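PDB 5HC8: prenyltransference for protein from Lavandula lanata, which catalyses the head-to-middle coupling of two molecules of dimethylallyl diphosphate to give lavandulyl diphosphate. Local coordinates for residues T40-W45 / E85-S90; R153-K158 / G162-D167; Q176-N181 / L205-F210. All coordinates share one frame; numbering follows the deposited sequence.

The three contacts follow one another along the chain; none encloses or crosses another. Contact 1 comes first and closes the long excursion from helix 34-54 through strand 59-65 to helix 74-89, holding these two helices together beside the substrate pocket. Contact 2 closes a tight turn where helix 144-160 ends and the chain doubles back toward helix 171-176. Contact 3 joins the loop after helix 171-176 to the loop between strands 190-193 and 212-215. Contacts 2 and 3 touch through Lys158 and His177 and both reach the second subunit, whereas contact 1 lies across the centre of the chain, its centre about 26 Å from that of contact 3.

Contact 1. Residues T40-W45 / E85-S90; sequences TGVNNW and EDFLRS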
ATOM      1  N   THR A  40       7.993   3.043  27.020  1.00 35.10           N
ATOM      2  CA  THR A  40       9.352   2.581  26.676  1.00 36.63           C
ATOM      3  C   THR A  40       9.562   2.668  25.148  1.00 35.17           C
ATOM      4  O   THR A  40      10.647   3.022  24.656  1.00 32.04           O
ATOM      5  CB  THR A  40       9.828   1.255  27.371  1.00 39.70           C
ATOM      6  OG1 THR A  40      10.251   0.246  26.468  1.00 44.40           O
ATOM      7  CG2 THR A  40       8.928   0.708  28.357  1.00 35.98           C
ATOM      8  N   GLY A  41       8.486   2.443  24.412  1.00 32.67           N
ATOM      9  CA  GLY A  41       8.509   2.711  22.994  1.00 29.71           C
ATOM     10  C   GLY A  41       8.793   4.144  22.670  1.00 29.14           C
ATOM     11  O   GLY A  41       9.689   4.416  21.879  1.00 32.61           O
ATOM     12  N   VAL A  42       8.069   5.085  23.291  1.00 28.44           N
ATOM     13  CA  VAL A  42       8.189   6.455  22.916  1.00 32.59           C
ATOM     14  C   VAL A  42       9.567   6.979  23.288  1.00 31.24           C
ATOM     15  O   VAL A  42      10.132   7.801  22.558  1.00 29.90           O
ATOM     16  CB  VAL A  42       7.075   7.342  23.483  1.00 35.55           C
ATOM     17  CG1 VAL A  42       7.214   8.780  22.982  1.00 37.56           C
ATOM     18  CG2 VAL A  42       5.734   6.808  23.024  1.00 43.18           C
ATOM     19  N   ASN A  43      10.132   6.436  24.366  1.00 35.41           N
ATOM     20  CA  ASN A  43      11.517   6.774  24.743  1.00 38.48           C
ATOM     21  C   ASN A  43      12.568   6.402  23.721  1.00 38.34           C
ATOM     22  O   ASN A  43      13.624   6.986  23.733  1.00 39.77           O
ATOM     23  CB  ASN A  43      11.894   6.146  26.082  1.00 38.67           C
ATOM     24  CG  ASN A  43      11.165   6.795  27.264  1.00 46.42           C
ATOM     25  OD1 ASN A  43      10.600   7.894  27.170  1.00 44.21           O
ATOM     26  ND2 ASN A  43      11.157   6.098  28.373  1.00 44.32           N
ATOM     27  N   ASN A  44      12.277   5.449  22.826  1.00 37.71           N
ATOM     28  CA  ASN A  44      13.204   5.110  21.749  1.00 34.25           C
ATOM     29  C   ASN A  44      13.241   6.151  20.650  1.00 32.12           C
ATOM     30  O   ASN A  44      14.225   6.237  19.924  1.00 30.67           O
ATOM     31  CB  ASN A  44      12.859   3.750  21.117  1.00 33.54           C
ATOM     32  CG  ASN A  44      12.920   2.600  22.086  1.00 37.87           C
ATOM     33  OD1 ASN A  44      12.268   1.573  21.912  1.00 41.32           O
ATOM     34  ND2 ASN A  44      13.684   2.767  23.128  1.00 39.30           N
ATOM     35  N   TRP A  45      12.157   6.905  20.478  1.00 30.33           N
ATOM     36  CA  TRP A  45      12.042   7.788  19.306  1.00 29.44           C
ATOM     37  C   TRP A  45      13.199   8.762  19.146  1.00 31.38           C
ATOM     38  O   TRP A  45      13.722   8.947  18.058  1.00 27.69           O
ATOM     39  CB  TRP A  45      10.745   8.519  19.300  1.00 28.42           C
ATOM     40  CG  TRP A  45       9.496   7.727  19.196  1.00 26.95           C
ATOM     41  CD1 TRP A  45       9.354   6.374  19.189  1.00 27.70           C
ATOM     42  CD2 TRP A  45       8.196   8.252  19.153  1.00 27.24           C
ATOM     43  NE1 TRP A  45       8.067   6.049  19.086  1.00 26.77           N
ATOM     44  CE2 TRP A  45       7.316   7.175  19.096  1.00 27.82           C
ATOM     45  CE3 TRP A  45       7.677   9.549  19.208  1.00 31.52           C
ATOM     46  CZ2 TRP A  45       5.946   7.330  19.095  1.00 28.14           C
ATOM     47  CZ3 TRP A  45       6.315   9.700  19.185  1.00 31.37           C
ATOM     48  CH2 TRP A  45       5.475   8.607  19.134  1.00 30.91           C
ATOM     49  N   GLU A  85       2.344  14.263  24.402  1.00 38.54           N
ATOM     50  CA  GLU A  85       2.545  15.643  24.830  1.00 42.18           C
ATOM     51  C   GLU A  85       3.901  15.791  25.491  1.00 33.95           C
ATOM     52  O   GLU A  85       4.664  16.703  25.237  1.00 41.13           O
ATOM     53  CB  GLU A  85       1.479  16.026  25.845  1.00 44.55           C
ATOM     54  CG  GLU A  85       1.684  17.459  26.352  1.00 49.14           C
ATOM     55  CD  GLU A  85       0.684  17.856  27.435  1.00 49.09           C
ATOM     56  OE1 GLU A  85       0.282  19.031  27.477  1.00 55.51           O
ATOM     57  OE2 GLU A  85       0.275  16.988  28.202  1.00 46.42           O
ATOM     58  N   ASP A  86       4.177  14.889  26.387  1.00 40.11           N
ATOM     59  CA  ASP A  86       5.444  14.885  27.061  1.00 39.33           C
ATOM     60  C   ASP A  86       6.592  14.744  26.066  1.00 43.88           C
ATOM     61  O   ASP A  86       7.634  15.403  26.234  1.00 43.32           O
ATOM     62  CB  ASP A  86       5.434  13.752  28.087  1.00 44.12           C
ATOM     63  CG  ASP A  86       6.758  13.558  28.766  1.00 57.73           C
ATOM     64  OD1 ASP A  86       7.204  14.490  29.459  1.00 67.68           O
ATOM     65  OD2 ASP A  86       7.347  12.464  28.632  1.00 66.38           O
ATOM     66  N   PHE A  87       6.439  13.882  25.033  1.00 39.40           N
ATOM     67  CA  PHE A  87       7.528  13.671  24.058  1.00 37.31           C
ATOM     68  C   PHE A  87       7.860  14.970  23.302  1.00 32.44           C
ATOM     69  O   PHE A  87       9.035  15.326  23.121  1.00 37.98           O
ATOM     70  CB  PHE A  87       7.175  12.504  23.082  1.00 37.45           C
ATOM     71  CG  PHE A  87       8.009  12.491  21.816  1.00 32.85           C
ATOM     72  CD1 PHE A  87       9.297  11.951  21.808  1.00 30.91           C
ATOM     73  CD2 PHE A  87       7.498  13.008  20.646  1.00 32.30           C
ATOM     74  CE1 PHE A  87      10.062  11.929  20.653  1.00 29.92           C
ATOM     75  CE2 PHE A  87       8.254  13.000  19.469  1.00 31.13           C
ATOM     76  CZ  PHE A  87       9.532  12.470  19.474  1.00 28.62           C
ATOM     77  N   LEU A  88       6.812  15.660  22.893  1.00 31.27           N
ATOM     78  CA  LEU A  88       6.838  16.913  22.169  1.00 38.53           C
ATOM     79  C   LEU A  88       7.357  18.061  23.054  1.00 48.73           C
ATOM     80  O   LEU A  88       8.051  18.991  22.586  1.00 44.81           O
ATOM     81  CB  LEU A  88       5.401  17.271  21.670  1.00 38.22           C
ATOM     82  CG  LEU A  88       4.816  16.394  20.560  1.00 42.65           C
ATOM     83  CD1 LEU A  88       3.382  16.795  20.203  1.00 45.43           C
ATOM     84  CD2 LEU A  88       5.671  16.469  19.303  1.00 44.64           C
ATOM     85  N   ARG A  89       7.018  17.980  24.332  1.00 48.66           N
ATOM     86  CA  ARG A  89       7.480  18.979  25.279  1.00 58.17           C
ATOM     87  C   ARG A  89       8.966  18.868  25.696  1.00 53.56           C
ATOM     88  O   ARG A  89       9.620  19.895  25.807  1.00 55.00           O
ATOM     89  CB  ARG A  89       6.487  19.095  26.451  1.00 56.90           C
ATOM     90  CG  ARG A  89       5.309  19.924  25.995  1.00 59.69           C
ATOM     91  CD  ARG A  89       4.223  20.136  27.033  1.00 69.78           C
ATOM     92  NE  ARG A  89       3.895  21.549  27.222  1.00 81.95           N
ATOM     93  CZ  ARG A  89       3.502  22.429  26.280  1.00 98.55           C
ATOM     94  NH1 ARG A  89       3.361  22.083  25.008  1.00 93.96           N
ATOM     95  NH2 ARG A  89       3.254  23.701  26.618  1.00107.59           N
ATOM     96  N   SER A  90       9.501  17.661  25.867  1.00 44.64           N
ATOM     97  CA  SER A  90      10.888  17.476  26.210  1.00 46.83           C
ATOM     98  C   SER A  90      11.766  17.101  25.005  1.00 46.45           C
ATOM     99  O   SER A  90      12.524  17.914  24.498  1.00 40.01           O
ATOM    100  CB  SER A  90      11.021  16.404  27.284  1.00 43.06           C
ATOM    101  OG  SER A  90      10.426  15.217  26.822  1.00 54.18           O
TER
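Phe87 sends its CG anti to the backbone N (chi1 162°), laying the ring between helices 74-89 and 34-54, while Trp45 turns CG beside its own backbone N (chi1 -63°) and offers the benzo edge of the indole to that ring. The result is a T-shaped pair: the planes stand at 79° and the Phe87 centroid is 4.7 Å from that of the six-membered ring of Trp45. CE3 of Trp45 is the point of entry, 3.4 Å above the Phe87 plane and over the ring's centre. It comes within 3.5 Å of both CZ and CE2 of Phe87, and CZ3 follows it over the CD2-CE2 side. Trp45 CB also takes part, 3.7 Å from Phe87 CE1. One turn earlier on helix 34-54, Val42 directs CG1 at the root of the phenyl group, 3.7 Å from Phe87 CB. The same methyl lies 3.8 Å above the Trp45 plane, offset toward its rim, so it packs against both aromatic partners. Further along, Asp86 O receives both Ser90 N and Ser90 OG, from opposite faces of its plane. Around the pair, Phe136 and Leu138 of strand 135-140 touch Phe87 and Trp45 respectively, and Trp45 also meets the ring of Tyr84. Tyr84 and Ile20, another neighbour of Trp45, line the pocket of the bound 2-methylbuta-1,3-diene, which places Trp45 about 6 Å from this hydrocarbon, as a second-shell residue. The contact is buried and made of carbon against carbon: the weakly positive C-H edge of the indole faces the pi cloud of the phenyl ring, a preference that probably sets how the two rings are turned and gives the pocket an apolar backing.

Contact 2. Residues R153-K158 / G162-D167; sequences RKIAAK and GILRPD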
ATOM      1  N   ARG A 153     -11.890  15.585  -1.389  1.00 28.94           N
ATOM      2  CA  ARG A 153     -12.868  16.579  -0.993  1.00 35.86           C
ATOM      3  C   ARG A 153     -12.320  17.941  -1.360  1.00 38.43           C
ATOM      4  O   ARG A 153     -13.029  18.733  -1.972  1.00 36.86           O
ATOM      5  CB  ARG A 153     -13.151  16.559   0.493  1.00 40.84           C
ATOM      6  CG  ARG A 153     -13.927  15.362   0.980  1.00 45.91           C
ATOM      7  CD  ARG A 153     -14.373  15.537   2.421  1.00 53.12           C
ATOM      8  NE  ARG A 153     -14.986  14.303   2.913  1.00 67.37           N
ATOM      9  CZ  ARG A 153     -16.028  14.232   3.746  1.00 82.45           C
ATOM     10  NH1 ARG A 153     -16.614  15.341   4.182  1.00 89.77           N
ATOM     11  NH2 ARG A 153     -16.501  13.033   4.133  1.00 80.37           N
ATOM     12  N   LYS A 154     -11.063  18.216  -0.979  1.00 35.24           N
ATOM     13  CA  LYS A 154     -10.413  19.531  -1.306  1.00 32.53           C
ATOM     14  C   LYS A 154     -10.371  19.804  -2.796  1.00 30.47           C
ATOM     15  O   LYS A 154     -10.588  20.957  -3.242  1.00 37.03           O
ATOM     16  CB  LYS A 154      -8.985  19.643  -0.741  1.00 32.48           C
ATOM     17  CG  LYS A 154      -8.794  19.750   0.736  1.00 36.75           C
ATOM     18  CD  LYS A 154      -7.280  19.675   1.025  1.00 43.69           C
ATOM     19  CE  LYS A 154      -6.828  20.248   2.363  1.00 43.60           C
ATOM     20  NZ  LYS A 154      -7.428  19.559   3.526  1.00 44.76           N
ATOM     21  N   ILE A 155     -10.092  18.797  -3.607  1.00 29.73           N
ATOM     22  CA  ILE A 155     -10.069  18.930  -5.041  1.00 30.62           C
ATOM     23  C   ILE A 155     -11.501  19.153  -5.531  1.00 36.97           C
ATOM     24  O   ILE A 155     -11.748  19.994  -6.412  1.00 34.81           O
ATOM     25  CB  ILE A 155      -9.404  17.757  -5.719  1.00 30.89           C
ATOM     26  CG1 ILE A 155      -7.898  17.903  -5.565  1.00 33.19           C
ATOM     27  CG2 ILE A 155      -9.764  17.632  -7.185  1.00 31.72           C
ATOM     28  CD1 ILE A 155      -7.174  16.586  -5.692  1.00 35.69           C
ATOM     29  N   ALA A 156     -12.461  18.474  -4.928  1.00 33.42           N
ATOM     30  CA  ALA A 156     -13.824  18.644  -5.422  1.00 35.38           C
ATOM     31  C   ALA A 156     -14.313  20.104  -5.083  1.00 34.60           C
ATOM     32  O   ALA A 156     -14.995  20.729  -5.884  1.00 37.89           O
ATOM     33  CB  ALA A 156     -14.745  17.570  -4.830  1.00 34.32           C
ATOM     34  N   ALA A 157     -13.956  20.629  -3.921  1.00 35.24           N
ATOM     35  CA  ALA A 157     -14.323  21.973  -3.570  1.00 37.93           C
ATOM     36  C   ALA A 157     -13.770  22.961  -4.575  1.00 44.07           C
ATOM     37  O   ALA A 157     -14.478  23.861  -4.963  1.00 39.80           O
ATOM     38  CB  ALA A 157     -13.871  22.327  -2.182  1.00 41.79           C
ATOM     39  N   LYS A 158     -12.524  22.760  -5.019  1.00 41.57           N
ATOM     40  CA  LYS A 158     -11.918  23.596  -6.059  1.00 39.70           C
ATOM     41  C   LYS A 158     -12.611  23.519  -7.393  1.00 43.16           C
ATOM     42  O   LYS A 158     -12.642  24.543  -8.100  1.00 44.83           O
ATOM     43  CB  LYS A 158     -10.419  23.268  -6.269  1.00 45.29           C
ATOM     44  CG  LYS A 158      -9.535  23.741  -5.132  1.00 44.63           C
ATOM     45  CD  LYS A 158      -8.069  23.780  -5.566  1.00 46.71           C
ATOM     46  CE  LYS A 158      -7.208  24.060  -4.340  1.00 43.76           C
ATOM     47  NZ  LYS A 158      -5.787  23.898  -4.657  1.00 40.96           N
ATOM     48  N   GLY A 162     -14.726  26.453  -9.511  1.00 50.02           N
ATOM     49  CA  GLY A 162     -14.216  26.821 -10.801  1.00 46.49           C
ATOM     50  C   GLY A 162     -12.712  26.867 -10.905  1.00 50.95           C
ATOM     51  O   GLY A 162     -12.210  27.076 -11.997  1.00 51.07           O
ATOM     52  N   ILE A 163     -11.979  26.678  -9.809  1.00 51.47           N
ATOM     53  CA  ILE A 163     -10.500  26.771  -9.836  1.00 50.89           C
ATOM     54  C   ILE A 163      -9.834  25.642 -10.651  1.00 55.50           C
ATOM     55  O   ILE A 163      -8.697  25.788 -11.103  1.00 58.84           O
ATOM     56  CB  ILE A 163      -9.964  26.725  -8.420  1.00 55.91           C
ATOM     57  CG1 ILE A 163     -10.482  27.945  -7.645  1.00 61.00           C
ATOM     58  CG2 ILE A 163      -8.446  26.645  -8.415  1.00 58.75           C
ATOM     59  CD1 ILE A 163     -10.962  27.631  -6.233  1.00 63.70           C
ATOM     60  N   LEU A 164     -10.560  24.531 -10.846  1.00 51.00           N
ATOM     61  CA  LEU A 164     -10.011  23.303 -11.407  1.00 52.15           C
ATOM     62  C   LEU A 164     -11.067  22.617 -12.248  1.00 45.29           C
ATOM     63  O   LEU A 164     -12.210  22.542 -11.854  1.00 46.34           O
ATOM     64  CB  LEU A 164      -9.611  22.406 -10.227  1.00 53.21           C
ATOM     65  CG  LEU A 164      -8.305  21.640 -10.200  1.00 55.03           C
ATOM     66  CD1 LEU A 164      -7.120  22.545 -10.404  1.00 53.54           C
ATOM     67  CD2 LEU A 164      -8.178  20.937  -8.856  1.00 50.17           C
ATOM     68  N   ARG A 165     -10.694  22.095 -13.392  1.00 43.83           N
ATOM     69  CA  ARG A 165     -11.595  21.252 -14.177  1.00 50.72           C
ATOM     70  C   ARG A 165     -11.325  19.758 -13.853  1.00 53.02           C
ATOM     71  O   ARG A 165     -10.225  19.400 -13.458  1.00 46.97           O
ATOM     72  CB  ARG A 165     -11.357  21.465 -15.683  1.00 58.29           C
ATOM     73  CG  ARG A 165     -12.498  22.164 -16.432  1.00 70.45           C
ATOM     74  CD  ARG A 165     -12.015  23.093 -17.542  1.00 71.54           C
ATOM     75  NE  ARG A 165     -11.015  22.509 -18.453  1.00 68.94           N
ATOM     76  CZ  ARG A 165      -9.692  22.607 -18.322  1.00 61.37           C
ATOM     77  NH1 ARG A 165      -9.157  23.251 -17.288  1.00 74.22           N
ATOM     78  NH2 ARG A 165      -8.891  22.064 -19.234  1.00 57.02           N
ATOM     79  N   PRO A 166     -12.311  18.890 -14.046  1.00 47.60           N
ATOM     80  CA  PRO A 166     -12.025  17.483 -13.771  1.00 51.33           C
ATOM     81  C   PRO A 166     -10.840  16.882 -14.544  1.00 47.88           C
ATOM     82  O   PRO A 166     -10.009  16.172 -13.944  1.00 39.34           O
ATOM     83  CB  PRO A 166     -13.341  16.803 -14.124  1.00 51.18           C
ATOM     84  CG  PRO A 166     -14.340  17.793 -13.643  1.00 51.34           C
ATOM     85  CD  PRO A 166     -13.756  19.143 -14.029  1.00 51.75           C
ATOM     86  N   ASP A 167     -10.713  17.183 -15.829  1.00 49.12           N
ATOM     87  CA  ASP A 167      -9.531  16.694 -16.574  1.00 57.08           C
ATOM     88  C   ASP A 167      -8.185  17.328 -16.189  1.00 46.02           C
ATOM     89  O   ASP A 167      -7.147  16.827 -16.572  1.00 50.01           O
ATOM     90  CB  ASP A 167      -9.757  16.776 -18.088  1.00 69.53           C
ATOM     91  CG  ASP A 167     -10.617  15.621 -18.617  1.00 80.47           C
ATOM     92  OD1 ASP A 167     -11.295  14.937 -17.807  1.00 91.66           O
ATOM     93  OD2 ASP A 167     -10.611  15.389 -19.850  1.00 90.37           O
TER
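The C-terminal end of helix 144-160 is finished here by a turn through Gly162, in a pattern consistent with a Schellman motif. Lys158 O, in the last turn of the helix, receives Ile163 N at 2.8 Å in the six-to-one link of that motif, and Leu164 N approaches the same oxygen at 3.4 Å. Both bonds are weak and well bent, with N-H...O angles of 125° and 128°. Gly162 has a positive phi of 83°, the left-handed conformation at which a beta carbon would press on the carbonyl oxygen of the preceding residue, a constraint that calls for glycine. Side-chain carbons pack round the turn: Ile163 CB lies 3.5 Å from Lys158 O, and its CG2 lies 4.1 Å from Lys158 CD, the branched side chain lying at a slant across the lysine's extended hydrocarbon. Leu164 points toward the helix: its CB is 4.1 Å from Lys158 CB, and its CD2 approaches Ile155 CG2 at 4.0 Å, one turn back along the helix. The ammonium end of Lys158 reaches His177, where NZ is hydrogen-bonded to NE2. Ile155 also packs on Phe174 of helix 171-176 and on Ile169, while Leu164 touches Thr173 of that helix as well as Val159. The second subunit also reaches this region, Ala156 of the helix packing on its Ile169 and Pro166 of the loop on its Glu160, so the contact touches both helix 171-176 and the dimer partner.

Contact 3. Residues Q176-N181 / L205-F210; sequences QHLMTN and LWQLPF
The chain at 205-210 makes a type I beta turn from Leu205 to Leu208, bringing Trp206 and Gln207 to face the irregular 176-181 segment, with Thr180 and Gln207 8.5 Å apart at their CA atoms. Leu178 sets its CD1 methyl over a face of the Trp206 indole, a CH-pi contact 3.6 Å from the centroid of the five-membered ring and 23° off its normal; CD1 of the indole is the nearest atom, 3.3 Å from the methyl. Alongside, Gln207 bends at chi2 (82°) and sends NE2 to Thr180 OG1 in a nearly straight bond of 2.9 Å (168°), the hydroxyl oxygen lying in the amide plane. NE2 also bonds to Asp147 OD2, while Asp147 OD1 takes the backbone N of Met179. Trp206 stacks with Phe174, gives NE1 to Glu175, and forms a cation-pi contact with Arg145 of the second subunit. A leucine in place of Gln207 would probably strand Thr180 OG1 and Asp147 OD2 without their shared donor. The buried amide nitrogen is gripped by Thr180 and Asp147, so the two loops are joined to each other and to helix 144-160, beside the stacked Trp206 and Phe174.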
ATOM      1  N   GLN A 176      -0.624  17.221  -4.318  1.00 33.35           N
ATOM      2  CA  GLN A 176      -0.499  18.511  -3.594  1.00 31.27           C
ATOM      3  C   GLN A 176      -1.641  18.755  -2.599  1.00 29.43           C
ATOM      4  O   GLN A 176      -1.606  19.671  -1.793  1.00 30.36           O
ATOM      5  CB  GLN A 176      -0.560  19.716  -4.574  1.00 40.56           C
ATOM      6  CG  GLN A 176       0.409  19.733  -5.739  1.00 53.54           C
ATOM      7  CD  GLN A 176      -0.104  20.671  -6.871  1.00 65.55           C
ATOM      8  OE1 GLN A 176      -0.906  21.595  -6.628  1.00 80.69           O
ATOM      9  NE2 GLN A 176       0.339  20.423  -8.104  1.00 73.27           N
ATOM     10  N   HIS A 177      -2.648  17.879  -2.608  1.00 29.55           N
ATOM     11  CA  HIS A 177      -3.764  18.006  -1.638  1.00 28.16           C
ATOM     12  C   HIS A 177      -3.771  16.987  -0.511  1.00 28.54           C
ATOM     13  O   HIS A 177      -4.652  17.033   0.365  1.00 29.23           O
ATOM     14  CB  HIS A 177      -5.043  17.961  -2.466  1.00 30.28           C
ATOM     15  CG  HIS A 177      -5.199  19.177  -3.325  1.00 31.76           C
ATOM     16  ND1 HIS A 177      -4.799  19.219  -4.642  1.00 34.10           N
ATOM     17  CD2 HIS A 177      -5.625  20.430  -3.012  1.00 36.54           C
ATOM     18  CE1 HIS A 177      -5.027  20.435  -5.126  1.00 36.79           C
ATOM     19  NE2 HIS A 177      -5.533  21.180  -4.156  1.00 35.46           N
ATOM     20  N   LEU A 178      -2.776  16.099  -0.494  1.00 27.64           N
ATOM     21  CA  LEU A 178      -2.637  15.173   0.642  1.00 27.88           C
ATOM     22  C   LEU A 178      -1.977  15.864   1.757  1.00 30.21           C
ATOM     23  O   LEU A 178      -1.379  16.961   1.579  1.00 29.97           O
ATOM     24  CB  LEU A 178      -1.795  13.943   0.209  1.00 26.08           C
ATOM     25  CG  LEU A 178      -2.515  13.147  -0.879  1.00 24.57           C
ATOM     26  CD1 LEU A 178      -1.515  12.271  -1.625  1.00 27.59           C
ATOM     27  CD2 LEU A 178      -3.588  12.227  -0.253  1.00 23.26           C
ATOM     28  N   MET A 179      -2.036  15.219   2.921  1.00 27.45           N
ATOM     29  CA  MET A 179      -1.384  15.682   4.120  1.00 27.12           C
ATOM     30  C   MET A 179       0.122  15.686   4.031  1.00 26.00           C
ATOM     31  O   MET A 179       0.746  16.428   4.779  1.00 24.75           O
ATOM     32  CB  MET A 179      -1.863  14.911   5.362  1.00 28.69           C
ATOM     33  CG  MET A 179      -3.292  15.269   5.749  1.00 31.28           C
ATOM     34  SD  MET A 179      -3.858  14.371   7.213  1.00 31.86           S
ATOM     35  CE  MET A 179      -4.848  13.127   6.450  1.00 33.64           C
ATOM     36  N   THR A 180       0.708  14.947   3.066  1.00 23.33           N
ATOM     37  CA  THR A 180       2.148  14.939   2.905  1.00 22.82           C
ATOM     38  C   THR A 180       2.595  16.109   2.014  1.00 26.86           C
ATOM     39  O   THR A 180       3.787  16.183   1.675  1.00 25.12           O
ATOM     40  CB  THR A 180       2.571  13.588   2.284  1.00 21.97           C
ATOM     41  OG1 THR A 180       1.618  13.176   1.263  1.00 25.62           O
ATOM     42  CG2 THR A 180       2.634  12.598   3.404  1.00 24.37           C
ATOM     43  N   ASN A 181       1.656  17.021   1.651  1.00 26.38           N
ATOM     44  CA  ASN A 181       2.033  18.214   0.829  1.00 29.75           C
ATOM     45  C   ASN A 181       3.062  19.140   1.521  1.00 29.37           C
ATOM     46  O   ASN A 181       3.672  20.019   0.896  1.00 32.23           O
ATOM     47  CB  ASN A 181       0.808  18.983   0.282  1.00 27.30           C
ATOM     48  CG  ASN A 181       0.007  19.634   1.364  1.00 31.57           C
ATOM     49  OD1 ASN A 181       0.427  19.752   2.495  1.00 31.33           O
ATOM     50  ND2 ASN A 181      -1.235  19.976   1.017  1.00 34.10           N
ATOM     51  N   LEU A 205      -1.145   5.060   1.814  1.00 22.18           N
ATOM     52  CA  LEU A 205      -1.543   4.201   0.732  1.00 21.23           C
ATOM     53  C   LEU A 205      -1.074   4.868  -0.558  1.00 22.09           C
ATOM     54  O   LEU A 205      -0.263   4.299  -1.250  1.00 24.75           O
ATOM     55  CB  LEU A 205      -3.087   3.981   0.714  1.00 21.16           C
ATOM     56  CG  LEU A 205      -3.604   3.272   1.996  1.00 18.87           C
ATOM     57  CD1 LEU A 205      -5.145   3.221   1.925  1.00 18.84           C
ATOM     58  CD2 LEU A 205      -3.060   1.903   2.162  1.00 21.23           C
ATOM     59  N   TRP A 206      -1.599   6.071  -0.905  1.00 19.31           N
ATOM     60  CA  TRP A 206      -1.150   6.792  -2.079  1.00 20.69           C
ATOM     61  C   TRP A 206       0.399   6.877  -2.135  1.00 20.25           C
ATOM     62  O   TRP A 206       0.996   6.777  -3.229  1.00 24.50           O
ATOM     63  CB  TRP A 206      -1.714   8.200  -2.089  1.00 22.35           C
ATOM     64  CG  TRP A 206      -1.113   9.081  -3.133  1.00 22.78           C
ATOM     65  CD1 TRP A 206       0.074   9.747  -3.071  1.00 20.74           C
ATOM     66  CD2 TRP A 206      -1.655   9.320  -4.449  1.00 21.44           C
ATOM     67  NE1 TRP A 206       0.287  10.419  -4.256  1.00 24.58           N
ATOM     68  CE2 TRP A 206      -0.755  10.164  -5.123  1.00 23.70           C
ATOM     69  CE3 TRP A 206      -2.832   8.954  -5.089  1.00 23.98           C
ATOM     70  CZ2 TRP A 206      -1.014  10.628  -6.416  1.00 24.69           C
ATOM     71  CZ3 TRP A 206      -3.032   9.316  -6.379  1.00 27.42           C
ATOM     72  CH2 TRP A 206      -2.161  10.214  -7.018  1.00 26.01           C
ATOM     73  N   GLN A 207       0.964   7.090  -0.968  1.00 21.03           N
ATOM     74  CA  GLN A 207       2.391   7.323  -0.824  1.00 21.73           C
ATOM     75  C   GLN A 207       3.299   6.156  -1.130  1.00 22.34           C
ATOM     76  O   GLN A 207       4.515   6.390  -1.245  1.00 19.48           O
ATOM     77  CB  GLN A 207       2.736   7.994   0.520  1.00 21.04           C
ATOM     78  CG  GLN A 207       2.144   9.385   0.718  1.00 22.95           C
ATOM     79  CD  GLN A 207       0.680   9.454   1.196  1.00 24.84           C
ATOM     80  OE1 GLN A 207      -0.037   8.420   1.282  1.00 24.97           O
ATOM     81  NE2 GLN A 207       0.224  10.677   1.512  1.00 24.77           N
ATOM     82  N   LEU A 208       2.770   4.950  -1.286  1.00 22.81           N
ATOM     83  CA  LEU A 208       3.586   3.710  -1.254  1.00 22.38           C
ATOM     84  C   LEU A 208       3.801   2.901  -2.522  1.00 20.37           C
ATOM     85  O   LEU A 208       4.135   1.737  -2.381  1.00 23.12           O
ATOM     86  CB  LEU A 208       3.021   2.747  -0.142  1.00 22.58           C
ATOM     87  CG  LEU A 208       2.981   3.289   1.283  1.00 22.62           C
ATOM     88  CD1 LEU A 208       2.628   2.101   2.210  1.00 23.48           C
ATOM     89  CD2 LEU A 208       4.314   3.881   1.748  1.00 24.43           C
ATOM     90  N   PRO A 209       3.594   3.463  -3.774  1.00 21.03           N
ATOM     91  CA  PRO A 209       3.623   2.607  -4.970  1.00 22.06           C
ATOM     92  C   PRO A 209       4.984   1.934  -5.176  1.00 22.43           C
ATOM     93  O   PRO A 209       4.999   0.797  -5.605  1.00 23.48           O
ATOM     94  CB  PRO A 209       3.284   3.569  -6.149  1.00 21.93           C
ATOM     95  CG  PRO A 209       3.553   4.948  -5.625  1.00 24.57           C
ATOM     96  CD  PRO A 209       3.371   4.878  -4.126  1.00 24.53           C
ATOM     97  N   PHE A 210       6.068   2.579  -4.755  1.00 24.60           N
ATOM     98  CA  PHE A 210       7.441   2.009  -4.984  1.00 23.65           C
ATOM     99  C   PHE A 210       8.283   1.908  -3.769  1.00 24.77           C
ATOM    100  O   PHE A 210       9.434   1.522  -3.857  1.00 23.79           O
ATOM    101  CB  PHE A 210       8.158   2.732  -6.155  1.00 25.92           C
ATOM    102  CG  PHE A 210       7.418   2.540  -7.505  1.00 27.88           C
ATOM    103  CD1 PHE A 210       7.501   1.339  -8.179  1.00 30.22           C
ATOM    104  CD2 PHE A 210       6.632   3.545  -7.997  1.00 32.22           C
ATOM    105  CE1 PHE A 210       6.825   1.145  -9.374  1.00 36.37           C
ATOM    106  CE2 PHE A 210       5.929   3.362  -9.192  1.00 34.15           C
ATOM    107  CZ  PHE A 210       6.037   2.182  -9.857  1.00 31.16           C
TER